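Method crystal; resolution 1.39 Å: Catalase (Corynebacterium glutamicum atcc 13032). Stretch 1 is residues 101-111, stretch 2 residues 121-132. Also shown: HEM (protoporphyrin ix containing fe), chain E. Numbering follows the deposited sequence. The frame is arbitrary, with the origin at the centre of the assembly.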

# COMPACT_ATOMS: atom_id res chain seq x y z
N THR A 101 -15.16 -17.94 -28.12
CA THR A 101 -14.26 -17.54 -27.04
C THR A 101 -15.01 -16.80 -25.93
O THR A 101 -15.79 -15.89 -26.23
N PRO A 102 -14.79 -17.18 -24.66
CA PRO A 102 -15.43 -16.41 -23.58
C PRO A 102 -14.89 -14.98 -23.52
O PRO A 102 -13.72 -14.74 -23.85
N LEU A 103 -15.73 -14.04 -23.08
CA LEU A 103 -15.30 -12.66 -22.96
C LEU A 103 -15.81 -11.99 -21.69
O LEU A 103 -16.79 -12.42 -21.08
N ALA A 104 -15.12 -10.91 -21.33
CA ALA A 104 -15.59 -9.95 -20.35
C ALA A 104 -15.67 -8.60 -21.04
O ALA A 104 -14.95 -8.36 -22.02
N VAL A 105 -16.52 -7.71 -20.54
CA VAL A 105 -16.57 -6.34 -21.03
C VAL A 105 -16.79 -5.39 -19.87
O VAL A 105 -17.49 -5.73 -18.93
N ARG A 106 -16.17 -4.21 -19.93
CA ARG A 106 -16.51 -3.13 -19.01
C ARG A 106 -16.79 -1.87 -19.83
O ARG A 106 -16.02 -1.51 -20.72
N PHE A 107 -17.92 -1.24 -19.53
CA PHE A 107 -18.30 0.04 -20.12
C PHE A 107 -18.13 1.10 -19.05
O PHE A 107 -18.19 0.80 -17.86
N SER A 108 -17.95 2.35 -19.45
CA SER A 108 -17.64 3.39 -18.47
C SER A 108 -17.82 4.78 -19.04
O SER A 108 -17.96 4.94 -20.25
N THR A 109 -17.81 5.78 -18.17
CA THR A 109 -17.56 7.16 -18.60
C THR A 109 -16.06 7.40 -18.41
O THR A 109 -15.32 6.45 -18.15
N VAL A 110 -15.61 8.65 -18.52
CA VAL A 110 -14.18 8.97 -18.42
C VAL A 110 -13.82 9.84 -17.22
O VAL A 110 -12.97 9.47 -16.41
N ALA A 111 -14.44 11.01 -17.13
CA ALA A 111 -14.01 12.04 -16.17
C ALA A 111 -14.49 11.84 -14.73
O ALA A 111 -13.75 12.09 -13.77
N ARG A 121 -22.39 13.99 -20.18
CA ARG A 121 -21.77 14.00 -21.51
C ARG A 121 -20.31 13.57 -21.36
O ARG A 121 -19.56 14.15 -20.56
N ASP A 122 -19.91 12.56 -22.12
CA ASP A 122 -18.56 12.03 -22.02
C ASP A 122 -18.37 10.99 -23.09
O ASP A 122 -19.34 10.45 -23.63
N VAL A 123 -17.11 10.69 -23.38
CA VAL A 123 -16.76 9.47 -24.09
C VAL A 123 -17.19 8.30 -23.20
O VAL A 123 -17.17 8.42 -21.96
N HIS A 124 -17.59 7.18 -23.82
CA HIS A 124 -17.79 5.96 -23.05
C HIS A 124 -16.80 4.88 -23.41
O HIS A 124 -16.58 4.57 -24.59
N GLY A 125 -16.19 4.31 -22.39
CA GLY A 125 -15.28 3.19 -22.56
C GLY A 125 -16.02 1.95 -23.02
O GLY A 125 -17.17 1.73 -22.66
N PHE A 126 -15.32 1.13 -23.80
CA PHE A 126 -15.88 -0.06 -24.42
C PHE A 126 -14.73 -1.07 -24.43
O PHE A 126 -14.03 -1.23 -25.43
N ALA A 127 -14.52 -1.73 -23.29
CA ALA A 127 -13.30 -2.49 -23.05
C ALA A 127 -13.56 -3.99 -22.95
O ALA A 127 -14.20 -4.45 -22.00
N LEU A 128 -13.01 -4.73 -23.90
CA LEU A 128 -13.25 -6.16 -24.03
C LEU A 128 -12.05 -6.99 -23.63
O LEU A 128 -10.92 -6.61 -23.94
N ARG A 129 -12.29 -8.11 -22.96
CA ARG A 129 -11.29 -9.16 -22.79
C ARG A 129 -11.79 -10.43 -23.45
O ARG A 129 -12.92 -10.85 -23.20
N PHE A 130 -10.94 -11.04 -24.27
CA PHE A 130 -11.22 -12.36 -24.81
C PHE A 130 -10.29 -13.36 -24.15
O PHE A 130 -9.06 -13.22 -24.19
N TYR A 131 -10.88 -14.37 -23.49
CA TYR A 131 -10.10 -15.38 -22.80
C TYR A 131 -9.70 -16.45 -23.81
O TYR A 131 -10.33 -17.51 -23.90
N THR A 132 -8.64 -16.17 -24.58
CA THR A 132 -8.26 -17.05 -25.69
C THR A 132 -7.34 -18.19 -25.24
O THR A 132 -6.77 -18.16 -24.14

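Packing between two antiparallel strands of the catalase, 101-108 and 125-132, and the loops that continue them. Thr101 (chi1 m) points its CB toward stretch 2 and lays CG2 3.4 Å from Tyr131 O and 4.1 Å from Phe130 CB. Pro102, in the C-gamma exo pucker, projects sideways; its carbonyl accepts the hydrogen bond from Tyr131 N (Tyr131 N to Pro102 O, 2.9 Å), while its CB sits 4.3 Å from Tyr131 CD1. The Tyr131 ring (chi1 m) turns its edge to the backbone of Leu103 and Ala104, and its hydroxyl is satisfied elsewhere in the structure. Leu103 (chi1 p, chi2 p) shares one sheet face with Val105, Phe107, Phe126, Leu128 and Phe130. Its CB lies 3.9 Å from CD1 of Phe130 (chi1 m), and its CD1 4.3 Å from Leu128 CD2. Ala104 is on the other face, paired with Arg129 through two backbone hydrogen bonds; its CB is 4.0 Å from Tyr131 CE1 and 4.2 Å from Arg129 CB. The Arg129 side chain (chi1 t) then leads away to partners elsewhere in the structure. Val105 (chi1 p) places CG2 3.8 Å from CD2 of Leu128 (chi1 m, chi2 t), whose end comes nearer to stretch 1 than its CB direction suggests, so that CD2 contacts both Leu103 and Val105. Arg106, on the face of Ala104, is extended (chi1, chi2 and chi3 all t) and its end leaves the strand pair for the heme: NH1 donates to HEM O2D at 2.7 Å, the propionate oxygen lying at the guanidinium edge. Opposite it in the register, Ala127 brings its CB within 4.0 Å of HEM CBD. Phe107 (chi1 m) directs its ring edge at the face of Phe126 (chi1 t), with planes at 89° and centroids 5.1 Å apart; Phe107 CE1 reaches Phe126 CD2 at 3.6 Å. Ser108 (chi1 p) faces Gly125, where an ideal CB would lie only 2.3 Å from Ser108 OG, a clash that the glycine avoids. Gly125 CA also approaches HEM CMD at 3.5 Å. Beyond the strand, Thr109 (chi1 p) sets CG2 3.5 Å from CE1 of His124 (chi1 m). Val110 (chi1 t) points toward stretch 2, with CG2 3.8 Å from CB of Val123 (chi1 t). Asp122, its chi1 between wells at -145°, closes this end: OD2 accepts from both Val110 N (2.8 Å) and Ala111 N (2.9 Å), tying the loop of stretch 1 to a single carboxylate oxygen.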

# COMPACT_ATOMS: atom_id res chain seq x y z
CB THR A 101 -13.15 -16.63 -27.59
OG1 THR A 101 -12.49 -17.28 -28.68
CG2 THR A 101 -12.11 -16.28 -26.51
CB PRO A 102 -15.02 -17.16 -22.30
CG PRO A 102 -14.51 -18.50 -22.76
CD PRO A 102 -13.94 -18.26 -24.13
CB LEU A 103 -15.74 -11.85 -24.20
CG LEU A 103 -17.22 -11.48 -24.33
CD1 LEU A 103 -17.60 -10.22 -23.53
CD2 LEU A 103 -17.56 -11.28 -25.79
CB ALA A 104 -14.64 -9.86 -19.17
CB VAL A 105 -17.66 -6.14 -22.12
CG1 VAL A 105 -19.07 -6.26 -21.53
CG2 VAL A 105 -17.51 -4.81 -22.83
CB ARG A 106 -15.41 -2.89 -17.97
CG ARG A 106 -15.78 -1.86 -16.88
CD ARG A 106 -14.69 -1.79 -15.82
NE ARG A 106 -14.95 -0.80 -14.76
CZ ARG A 106 -14.68 0.50 -14.87
NH1 ARG A 106 -14.17 1.00 -15.99
NH2 ARG A 106 -14.94 1.32 -13.84
CB PHE A 107 -19.77 0.03 -20.54
CG PHE A 107 -20.12 -1.04 -21.55
CD1 PHE A 107 -19.81 -0.86 -22.90
CD2 PHE A 107 -20.78 -2.19 -21.17
CE1 PHE A 107 -20.14 -1.82 -23.84
CE2 PHE A 107 -21.11 -3.16 -22.10
CZ PHE A 107 -20.79 -2.98 -23.43
CB SER A 108 -16.19 3.24 -18.01
OG SER A 108 -15.31 3.25 -19.14
CB THR A 109 -18.39 8.16 -17.79
OG1 THR A 109 -18.13 7.95 -16.39
CG2 THR A 109 -19.87 8.00 -18.07
CB VAL A 110 -13.66 9.65 -19.70
CG1 VAL A 110 -12.20 10.07 -19.53
CG2 VAL A 110 -13.84 8.73 -20.90
CB ALA A 111 -14.41 13.43 -16.66
CB ARG A 121 -21.85 15.37 -22.19
CG ARG A 121 -21.17 15.38 -23.57
CD ARG A 121 -21.26 16.72 -24.31
NE ARG A 121 -22.65 17.11 -24.44
CZ ARG A 121 -23.50 16.63 -25.34
NH1 ARG A 121 -23.09 15.77 -26.27
NH2 ARG A 121 -24.77 17.03 -25.34
CB ASP A 122 -18.35 11.36 -20.65
CG ASP A 122 -16.95 11.54 -20.11
OD1 ASP A 122 -16.06 12.02 -20.86
OD2 ASP A 122 -16.73 11.22 -18.92
CB VAL A 123 -15.23 9.41 -24.34
CG1 VAL A 123 -14.80 8.05 -24.85
CG2 VAL A 123 -14.79 10.52 -25.30
CB HIS A 124 -19.22 5.43 -23.19
CG HIS A 124 -20.23 6.33 -22.57
ND1 HIS A 124 -20.73 6.11 -21.30
CD2 HIS A 124 -20.78 7.48 -23.00
CE1 HIS A 124 -21.58 7.08 -21.00
NE2 HIS A 124 -21.63 7.92 -22.02
CB PHE A 126 -16.34 0.29 -25.84
CG PHE A 126 -17.31 -0.70 -26.45
CD1 PHE A 126 -16.91 -1.99 -26.75
CD2 PHE A 126 -18.60 -0.31 -26.78
CE1 PHE A 126 -17.80 -2.89 -27.34
CE2 PHE A 126 -19.50 -1.20 -27.38
CZ PHE A 126 -19.09 -2.49 -27.66
CB ALA A 127 -12.62 -1.98 -21.79
CB LEU A 128 -13.57 -6.49 -25.49
CG LEU A 128 -14.89 -5.91 -26.00
CD1 LEU A 128 -14.81 -5.69 -27.49
CD2 LEU A 128 -16.04 -6.86 -25.64
CB ARG A 129 -11.05 -9.49 -21.31
CG ARG A 129 -10.34 -10.84 -21.11
CD ARG A 129 -9.71 -10.92 -19.73
NE ARG A 129 -8.75 -9.83 -19.59
CZ ARG A 129 -8.36 -9.30 -18.43
NH1 ARG A 129 -8.83 -9.78 -17.28
NH2 ARG A 129 -7.50 -8.29 -18.43
CB PHE A 130 -11.03 -12.35 -26.33
CG PHE A 130 -11.87 -11.31 -27.03
CD1 PHE A 130 -13.25 -11.48 -27.13
CD2 PHE A 130 -11.30 -10.15 -27.54
CE1 PHE A 130 -14.04 -10.53 -27.75
CE2 PHE A 130 -12.10 -9.18 -28.16
CZ PHE A 130 -13.46 -9.37 -28.27
CB TYR A 131 -10.89 -16.00 -21.64
CG TYR A 131 -11.23 -15.02 -20.51
CD1 TYR A 131 -12.36 -14.20 -20.57
CD2 TYR A 131 -10.42 -14.93 -19.38
CE1 TYR A 131 -12.67 -13.32 -19.54
CE2 TYR A 131 -10.72 -14.05 -18.33
CZ TYR A 131 -11.86 -13.25 -18.42
OH TYR A 131 -12.17 -12.37 -17.41
CB THR A 132 -7.58 -16.28 -26.87
OG1 THR A 132 -6.15 -16.31 -26.74
CG2 THR A 132 -8.07 -14.84 -26.97
CHA HEM E . -8.66 3.46 -18.55
CHB HEM E . -4.32 5.31 -19.69
CHC HEM E . -6.11 6.70 -23.96
CHD HEM E . -9.72 3.58 -23.32
C1A HEM E . -7.34 3.85 -18.48
C2A HEM E . -6.45 3.61 -17.36
C3A HEM E . -5.25 4.11 -17.70
C4A HEM E . -5.35 4.69 -19.02
CMA HEM E . -3.95 4.11 -16.88
CAA HEM E . -6.83 2.89 -16.05
CBA HEM E . -6.64 1.39 -16.23
CGA HEM E . -6.81 0.62 -14.95
O1A HEM E . -7.37 -0.50 -15.02
O2A HEM E . -6.40 1.09 -13.86
C1B HEM E . -4.42 5.88 -20.94
C2B HEM E . -3.39 6.62 -21.62
C3B HEM E . -3.90 7.03 -22.80
C4B HEM E . -5.26 6.53 -22.89
CMB HEM E . -1.99 6.89 -21.03
CAB HEM E . -3.25 7.83 -23.94
CBB HEM E . -1.94 7.81 -24.17
C1C HEM E . -7.16 5.84 -24.24
C2C HEM E . -7.72 5.51 -25.55
C3C HEM E . -8.73 4.64 -25.34
C4C HEM E . -8.80 4.39 -23.92
CMC HEM E . -7.24 6.11 -26.89
CAC HEM E . -9.64 3.92 -26.36
CBC HEM E . -9.24 3.63 -27.62
C1D HEM E . -9.80 3.33 -21.97
C2D HEM E . -10.84 2.56 -21.38
C3D HEM E . -10.53 2.51 -19.91
C4D HEM E . -9.31 3.25 -19.74
CMD HEM E . -12.04 1.93 -22.09
CAD HEM E . -11.35 1.78 -18.86
CBD HEM E . -11.04 0.29 -18.96
CGD HEM E . -11.95 -0.38 -17.98
O1D HEM E . -11.46 -0.96 -16.98
O2D HEM E . -13.19 -0.32 -18.18
NA HEM E . -6.64 4.51 -19.48
NB HEM E . -5.55 5.84 -21.73
NC HEM E . -7.84 5.13 -23.27
ND HEM E . -8.91 3.74 -20.98
FE HEM E . -7.27 4.84 -21.36